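Local coordinates for G/U mismatch-specific DNA glycosylase (Deinococcus radiodurans, PDB 2C2Q), which is a mismatch-specific DNA glycosylase of the uracil-DNA glycosylase superfamily, with helices packed around a central, mainly parallel beta sheet, at residues A[19-24]-A[70-75]; A[31-36]-A[122-127]; A[143-148]-A[152-157]. The protein carries 1 engineered substitution. All coordinates share one frame; numbering follows the deposited sequence.

Contact 1: residues A[19-24]-A[70-75]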
# COMPACT_ATOMS: atom_id res chain seq x y z
N PRO A 19 -11.67 3.63 5.61
CA PRO A 19 -12.09 2.80 4.46
C PRO A 19 -10.90 2.36 3.60
O PRO A 19 -9.90 3.10 3.45
CB PRO A 19 -12.98 3.74 3.64
CG PRO A 19 -13.57 4.67 4.65
CD PRO A 19 -12.38 4.94 5.60
N ASP A 20 -10.98 1.15 3.10
CA ASP A 20 -10.24 0.77 1.87
C ASP A 20 -10.56 1.64 0.67
O ASP A 20 -11.65 2.24 0.59
CB ASP A 20 -10.52 -0.66 1.54
CG ASP A 20 -9.78 -1.58 2.46
OD1 ASP A 20 -8.79 -1.16 3.16
OD2 ASP A 20 -10.17 -2.76 2.56
N VAL A 21 -9.57 1.79 -0.24
CA VAL A 21 -9.85 2.40 -1.53
C VAL A 21 -9.55 1.31 -2.57
O VAL A 21 -8.37 1.05 -2.93
CB VAL A 21 -8.95 3.65 -1.76
CG1 VAL A 21 -9.16 4.28 -3.13
CG2 VAL A 21 -9.14 4.64 -0.60
N LEU A 22 -10.60 0.67 -3.05
CA LEU A 22 -10.42 -0.56 -3.82
C LEU A 22 -11.55 -0.62 -4.79
O LEU A 22 -12.69 -0.24 -4.46
CB LEU A 22 -10.42 -1.84 -2.94
CG LEU A 22 -9.24 -2.03 -1.96
CD1 LEU A 22 -9.50 -3.23 -1.04
CD2 LEU A 22 -7.91 -2.17 -2.78
N GLN A 23 -11.23 -1.10 -5.99
CA GLN A 23 -12.23 -1.26 -7.07
C GLN A 23 -11.54 -2.11 -8.15
O GLN A 23 -10.30 -2.20 -8.17
CB GLN A 23 -12.70 0.11 -7.59
CG GLN A 23 -11.63 0.97 -8.22
CD GLN A 23 -12.14 2.32 -8.59
OE1 GLN A 23 -12.73 3.01 -7.75
NE2 GLN A 23 -11.87 2.74 -9.80
N PRO A 24 -12.31 -2.79 -9.01
CA PRO A 24 -11.71 -3.46 -10.18
C PRO A 24 -10.85 -2.55 -11.09
O PRO A 24 -11.05 -1.32 -11.18
CB PRO A 24 -12.96 -3.92 -10.99
CG PRO A 24 -14.05 -4.05 -9.96
CD PRO A 24 -13.80 -2.92 -8.96
N GLN A 70 -6.33 13.89 3.24
CA GLN A 70 -7.80 13.76 3.13
C GLN A 70 -8.29 13.50 1.70
O GLN A 70 -9.46 13.17 1.48
CB GLN A 70 -8.50 14.97 3.78
CG GLN A 70 -8.52 14.90 5.40
CD GLN A 70 -9.05 16.19 6.07
OE1 GLN A 70 -10.28 16.30 6.37
NE2 GLN A 70 -8.16 17.17 6.32
N GLU A 71 -7.38 13.67 0.73
CA GLU A 71 -7.67 13.39 -0.67
C GLU A 71 -7.41 11.93 -1.07
O GLU A 71 -7.53 11.58 -2.24
CB GLU A 71 -6.88 14.38 -1.53
CG GLU A 71 -7.53 15.78 -1.56
CD GLU A 71 -6.66 16.84 -2.25
OE1 GLU A 71 -5.44 16.64 -2.32
OE2 GLU A 71 -7.22 17.86 -2.74
N TYR A 72 -7.11 11.08 -0.08
CA TYR A 72 -6.65 9.74 -0.39
C TYR A 72 -7.59 8.93 -1.31
O TYR A 72 -7.15 8.11 -2.14
CB TYR A 72 -6.37 8.99 0.89
CG TYR A 72 -7.65 8.61 1.63
CD1 TYR A 72 -8.18 7.33 1.45
CD2 TYR A 72 -8.29 9.53 2.49
CE1 TYR A 72 -9.39 6.92 2.09
CE2 TYR A 72 -9.51 9.16 3.16
CZ TYR A 72 -10.02 7.86 2.96
OH TYR A 72 -11.20 7.45 3.60
N ALA A 73 -8.90 9.13 -1.13
CA ALA A 73 -9.88 8.38 -1.90
C ALA A 73 -9.96 8.73 -3.38
O ALA A 73 -10.63 8.01 -4.13
CB ALA A 73 -11.32 8.41 -1.23
N THR A 74 -9.28 9.81 -3.81
CA THR A 74 -9.28 10.20 -5.18
C THR A 74 -8.26 9.43 -6.00
O THR A 74 -8.23 9.50 -7.23
CB THR A 74 -9.03 11.72 -5.33
OG1 THR A 74 -7.66 12.01 -4.94
CG2 THR A 74 -9.94 12.58 -4.38
N LEU A 75 -7.42 8.65 -5.32
CA LEU A 75 -6.36 7.97 -6.02
C LEU A 75 -6.79 7.11 -7.22
O LEU A 75 -5.98 6.93 -8.15
CB LEU A 75 -5.52 7.11 -5.04
CG LEU A 75 -4.53 7.86 -4.13
CD1 LEU A 75 -3.81 6.85 -3.22
CD2 LEU A 75 -3.51 8.62 -5.02
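Pro19 and Val21 meet Tyr72 and Ala73 in a small, largely apolar contact at the flank of the alpha/beta core, where the loop leading into strand 28-32 lies against the 3-10 segment 70-75 that precedes strand 80-84. No hydrogen bond joins the two segments. Val21 does most of the work: its methyl CG2 comes to the edge of the Tyr72 ring, near the ring plane, with CD1 and CE1 of Tyr72 both 3.5 Å from Val21 CG2. The same methyl sits 4.0 Å from Ala73 CA, so one methyl fits into the notch formed by the ring edge and the backbone of the 3-10 turn. Val21 CG1 lies anti to its backbone N (chi1 178°), which leaves CG2 as the branch turned to the tyrosine. Farther along the ring, the pyrrolidine of Pro19 crosses the tyrosine at about a right angle, and its CD rests 3.4 Å from Tyr72 OH. Ala73 CB stands 4.1 Å above one face of the Tyr72 ring, offset toward the rim. The 3-10 turn is tied from within: Glu71 O accepts from Thr74 N at 2.9 Å and from Thr74 OG1 at 2.7 Å. Beyond the segments, the Tyr72 ring meets that of Tyr45, whose hydroxyl hydrogen-bonds Pro19 O, while Val21 and Tyr72 both touch Leu82 of strand 80-84. Asp20 turns away from the 3-10 segment, and its carboxylate forms salt bridges with Lys87 and Lys109. The two faces of this loop thus differ in chemistry: methyl and ring carbons, with the tyrosine hydroxyl resting on the proline, join it to 70-75 by shape and dispersion, whereas charge pairs and backbone hydrogen bonds fix the loop on its other sides.

Contact 2: residues A[31-36]-A[122-127]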
# COMPACT_ATOMS: atom_id res chain seq x y z
N VAL A 31 -0.15 -0.98 0.01
CA VAL A 31 -0.61 -1.64 1.23
C VAL A 31 0.33 -1.33 2.42
O VAL A 31 1.55 -1.67 2.36
CB VAL A 31 -0.66 -3.15 1.05
CG1 VAL A 31 -1.18 -3.82 2.36
CG2 VAL A 31 -1.52 -3.55 -0.19
N GLY A 32 -0.16 -0.66 3.45
CA GLY A 32 0.67 -0.38 4.61
C GLY A 32 0.52 -1.43 5.71
O GLY A 32 -0.18 -2.42 5.53
N THR A 33 1.14 -1.21 6.87
CA THR A 33 0.93 -2.14 8.01
C THR A 33 -0.45 -1.88 8.65
O THR A 33 -1.32 -2.78 8.75
CB THR A 33 2.03 -1.88 9.05
OG1 THR A 33 2.21 -0.47 9.17
CG2 THR A 33 3.43 -2.38 8.51
N ALA A 34 -0.65 -0.64 9.08
CA ALA A 34 -1.82 -0.20 9.82
C ALA A 34 -1.79 1.31 9.84
O ALA A 34 -0.68 1.92 9.70
CB ALA A 34 -1.81 -0.70 11.25
N PRO A 35 -2.94 1.92 10.01
CA PRO A 35 -2.95 3.41 10.12
C PRO A 35 -2.22 3.81 11.40
O PRO A 35 -2.39 3.16 12.46
CB PRO A 35 -4.44 3.75 10.19
CG PRO A 35 -5.04 2.42 10.94
CD PRO A 35 -4.30 1.32 10.17
N SER A 36 -1.30 4.77 11.31
CA SER A 36 -0.85 5.46 12.54
C SER A 36 -2.03 6.04 13.32
O SER A 36 -3.15 6.25 12.80
CB SER A 36 0.17 6.61 12.22
OG SER A 36 -0.56 7.68 11.61
N SER A 122 6.07 -1.06 3.25
CA SER A 122 7.16 -1.37 4.20
C SER A 122 7.48 -2.85 4.15
O SER A 122 6.65 -3.69 3.79
CB SER A 122 6.78 -0.97 5.63
OG SER A 122 5.66 -1.75 6.05
N LYS A 123 8.71 -3.21 4.49
CA LYS A 123 9.00 -4.62 4.72
C LYS A 123 8.08 -5.36 5.68
O LYS A 123 7.67 -6.47 5.40
CB LYS A 123 10.46 -4.76 5.17
CG LYS A 123 11.39 -4.31 4.10
CD LYS A 123 12.69 -5.14 4.26
CE LYS A 123 13.72 -4.65 3.28
NZ LYS A 123 14.97 -5.48 3.48
N ARG A 124 7.72 -4.74 6.81
CA ARG A 124 6.89 -5.39 7.79
C ARG A 124 5.53 -5.87 7.27
O ARG A 124 5.10 -6.98 7.56
CB ARG A 124 6.66 -4.44 8.98
CG ARG A 124 5.85 -5.09 10.12
CD ARG A 124 6.52 -6.35 10.69
NE ARG A 124 5.69 -7.03 11.72
CZ ARG A 124 5.75 -6.81 13.05
NH1 ARG A 124 6.55 -5.87 13.54
NH2 ARG A 124 4.97 -7.50 13.89
N GLY A 125 4.84 -5.02 6.53
CA GLY A 125 3.59 -5.42 5.91
C GLY A 125 3.81 -6.60 4.96
O GLY A 125 3.04 -7.56 5.01
N ALA A 126 4.85 -6.53 4.13
CA ALA A 126 5.15 -7.60 3.17
C ALA A 126 5.47 -8.90 3.95
O ALA A 126 4.96 -9.97 3.64
CB ALA A 126 6.32 -7.20 2.25
N SER A 127 6.23 -8.76 5.03
CA SER A 127 6.65 -9.90 5.86
C SER A 127 5.47 -10.56 6.57
O SER A 127 5.37 -11.77 6.56
CB SER A 127 7.78 -9.48 6.85
OG SER A 127 7.93 -10.45 7.88
O HOH W 1 3.35 -2.87 4.09
O HOH W 2 3.78 0.30 5.73
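Thr33 and Ser122 meet where the first strand of the central sheet, 28-32, runs out into a loop beside the start of helix 123-130. In relatives of this superfamily the loop after the first strand lines the active-site pocket, and an acetate ion about 6 Å from the side chain of Thr33 is consistent with a pocket here. The touching group is the methyl of Thr33: CG2 lies 3.4 Å from Ser122 OG and 3.6 Å from Gly125 N, filling the angle between the serine hydroxyl and the first helical turn. With Thr33 CG2 anti to the carbonyl carbon, the methyl is turned to the helix. Polar contact across the gap goes through water. One water donates to Val31 O at 2.8 Å and also bonds Ser122 OG at 3.2 Å; a second lies 2.8 Å from Ser122 OG and accepts a weak bond from Thr33 N. The N-cap hydroxyl therefore grips two bridging waters, linking the strand end to the helix start without a direct bond. Arg124 offers only its CB and CG to the methyl; its guanidinium leads away to a salt bridge with Glu128. A strand end and loop set against a helix N terminus, at the C-terminal ends of the parallel strands, is the classic alpha/beta placement of a binding pocket.

Contact 3: residues A[143-148]-A[152-157]; sequences PQPLDW and TELWVL
Leu154, Trp148 and Thr152 carry this contact, which closes the long loop of a beta hairpin: strand 140-141 pairs antiparallel with strand 153-156, and the chain between them folds back on the start of the second strand. Leu154 lays its CD1 over one face of the Trp148 indole as a CH-pi contact, 4.0 Å from the centroid of the six-membered ring and 21° off the ring normal. The two side chains cross at about a right angle, so the tip of the leucine meets the ring rather than lying along it. The same methyl reaches Pro145, whose CG is 3.6 Å from Leu154 CD1, and is thereby held between indole and pyrrolidine. Trp148 extends with CG anti to its backbone N (chi1 -153°), which carries the indole over to Thr152 and the start of strand 153-156. Thr152 takes the rim of that ring. Its carbonyl oxygen lies near the ring plane, just 2.9 Å from Trp148 CD1, and its methyl CG2 packs 3.2 Å from Trp148 NE1, so the fit at this rim is tight. The indole NH is poorly aimed at Thr152 O and makes no hydrogen bond to it. The threonine hydroxyl turns elsewhere, to Pro115 O, while Leu154 also touches Phe120 and Leu130, continuing the hydrophobic core. Gln144 seals the more exposed flank with both ends of its amide. A water donates to Gln144 OE1 at 2.7 Å and accepts from Leu154 N at 2.8 Å. Gln144 NE2, for its part, donates directly to Thr152 O, 2.9 Å away with an N-H...O angle of 172°, lying well above the carbonyl plane while the oxygen stays in the amide plane of the glutamine.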
# COMPACT_ATOMS: atom_id res chain seq x y z
N PRO A 143 9.92 -11.83 -6.96
CA PRO A 143 9.57 -13.04 -7.71
C PRO A 143 8.08 -13.33 -7.51
O PRO A 143 7.57 -13.18 -6.39
CB PRO A 143 10.44 -14.12 -7.05
CG PRO A 143 11.70 -13.37 -6.73
CD PRO A 143 11.21 -11.99 -6.26
N GLN A 144 7.40 -13.67 -8.60
CA GLN A 144 5.98 -14.03 -8.59
C GLN A 144 5.68 -15.27 -7.69
O GLN A 144 6.03 -16.39 -8.07
CB GLN A 144 5.53 -14.24 -10.06
CG GLN A 144 4.04 -14.09 -10.33
CD GLN A 144 3.47 -12.74 -9.93
OE1 GLN A 144 4.16 -11.69 -10.10
NE2 GLN A 144 2.32 -12.74 -9.45
N PRO A 145 5.04 -15.07 -6.52
CA PRO A 145 4.91 -16.09 -5.42
C PRO A 145 3.76 -17.15 -5.36
O PRO A 145 3.59 -17.95 -6.32
CB PRO A 145 4.83 -15.21 -4.17
CG PRO A 145 5.01 -13.79 -4.68
CD PRO A 145 4.44 -13.79 -6.09
N LEU A 146 3.01 -17.18 -4.23
CA LEU A 146 2.08 -18.29 -3.85
C LEU A 146 0.98 -18.03 -2.78
O LEU A 146 1.26 -17.75 -1.61
CB LEU A 146 2.85 -19.55 -3.41
CG LEU A 146 3.80 -20.38 -4.30
CD1 LEU A 146 4.44 -21.51 -3.46
CD2 LEU A 146 3.13 -20.94 -5.61
N ASP A 147 -0.27 -18.07 -3.21
CA ASP A 147 -0.53 -17.79 -4.61
C ASP A 147 -1.42 -16.57 -4.86
O ASP A 147 -2.03 -16.04 -3.94
CB ASP A 147 -0.94 -19.00 -5.43
CG ASP A 147 -0.39 -18.92 -6.82
OD1 ASP A 147 -1.11 -19.24 -7.80
OD2 ASP A 147 0.77 -18.49 -7.02
N TRP A 148 -1.48 -16.15 -6.12
CA TRP A 148 -1.60 -14.75 -6.41
C TRP A 148 -1.95 -14.66 -7.90
O TRP A 148 -1.40 -15.42 -8.73
CB TRP A 148 -0.20 -14.15 -6.12
CG TRP A 148 -0.12 -12.73 -5.74
CD1 TRP A 148 0.20 -11.70 -6.57
CD2 TRP A 148 -0.31 -12.16 -4.43
NE1 TRP A 148 0.20 -10.51 -5.87
CE2 TRP A 148 -0.11 -10.76 -4.56
CE3 TRP A 148 -0.64 -12.67 -3.17
CZ2 TRP A 148 -0.23 -9.87 -3.46
CZ3 TRP A 148 -0.77 -11.78 -2.08
CH2 TRP A 148 -0.58 -10.41 -2.24
N THR A 152 -0.95 -9.96 -11.32
CA THR A 152 -0.75 -9.09 -10.10
C THR A 152 0.69 -9.23 -9.58
O THR A 152 1.01 -10.17 -8.91
CB THR A 152 -1.72 -9.46 -8.92
OG1 THR A 152 -3.09 -9.24 -9.30
CG2 THR A 152 -1.49 -8.48 -7.69
N GLU A 153 1.52 -8.28 -9.94
CA GLU A 153 2.92 -8.23 -9.50
C GLU A 153 2.97 -7.74 -8.06
O GLU A 153 2.08 -7.00 -7.61
CB GLU A 153 3.64 -7.15 -10.28
CG GLU A 153 3.90 -7.31 -11.75
CD GLU A 153 4.50 -6.00 -12.30
OE1 GLU A 153 3.94 -5.50 -13.26
OE2 GLU A 153 5.54 -5.44 -11.78
N LEU A 154 4.05 -8.08 -7.35
CA LEU A 154 4.12 -7.77 -5.90
C LEU A 154 5.43 -7.03 -5.68
O LEU A 154 6.49 -7.41 -6.21
CB LEU A 154 4.09 -9.07 -5.14
CG LEU A 154 3.72 -9.28 -3.67
CD1 LEU A 154 3.48 -10.76 -3.56
CD2 LEU A 154 4.81 -8.81 -2.70
N TRP A 155 5.38 -5.95 -4.90
CA TRP A 155 6.54 -5.07 -4.76
C TRP A 155 6.67 -4.79 -3.28
O TRP A 155 5.67 -4.85 -2.53
CB TRP A 155 6.30 -3.72 -5.49
CG TRP A 155 6.56 -3.75 -7.02
CD1 TRP A 155 5.95 -4.55 -7.95
CD2 TRP A 155 7.48 -2.94 -7.74
NE1 TRP A 155 6.41 -4.26 -9.22
CE2 TRP A 155 7.37 -3.29 -9.12
CE3 TRP A 155 8.41 -1.95 -7.38
CZ2 TRP A 155 8.15 -2.68 -10.13
CZ3 TRP A 155 9.18 -1.33 -8.39
CH2 TRP A 155 9.06 -1.74 -9.75
N VAL A 156 7.90 -4.47 -2.88
CA VAL A 156 8.17 -4.13 -1.47
C VAL A 156 8.93 -2.83 -1.49
O VAL A 156 9.86 -2.65 -2.30
CB VAL A 156 8.93 -5.25 -0.73
CG1 VAL A 156 9.34 -4.81 0.69
CG2 VAL A 156 8.08 -6.55 -0.62
N LEU A 157 8.48 -1.85 -0.68
CA LEU A 157 9.04 -0.52 -0.79
C LEU A 157 9.61 -0.07 0.53
O LEU A 157 9.16 -0.54 1.55
CB LEU A 157 8.00 0.51 -1.25
CG LEU A 157 7.25 0.15 -2.56
CD1 LEU A 157 6.00 1.11 -2.71
CD2 LEU A 157 8.13 0.29 -3.74
O HOH W 3 5.60 -10.17 -8.47

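How the contacts relate
From the N terminus, contact 1 closes the first loop, bringing the approach to strand 28-32 against the turn before strand 80-84 and so enclosing strand 28-32 and helices 37-42 and 53-59. Contact 2 starts inside that span, at the end of strand 28-32, and closes beyond it on helix 123-130; the two therefore cross along the chain, with centres about 17 Å apart and no touch. Contact 3 follows both in series as a short local closure within the hairpin toward the edge of the sheet far from strand 80-84. It still meets contact 2: Val156 CG2 packs 3.4 Å from Ala126 CB, joining helix 123-130 to strand 153-156.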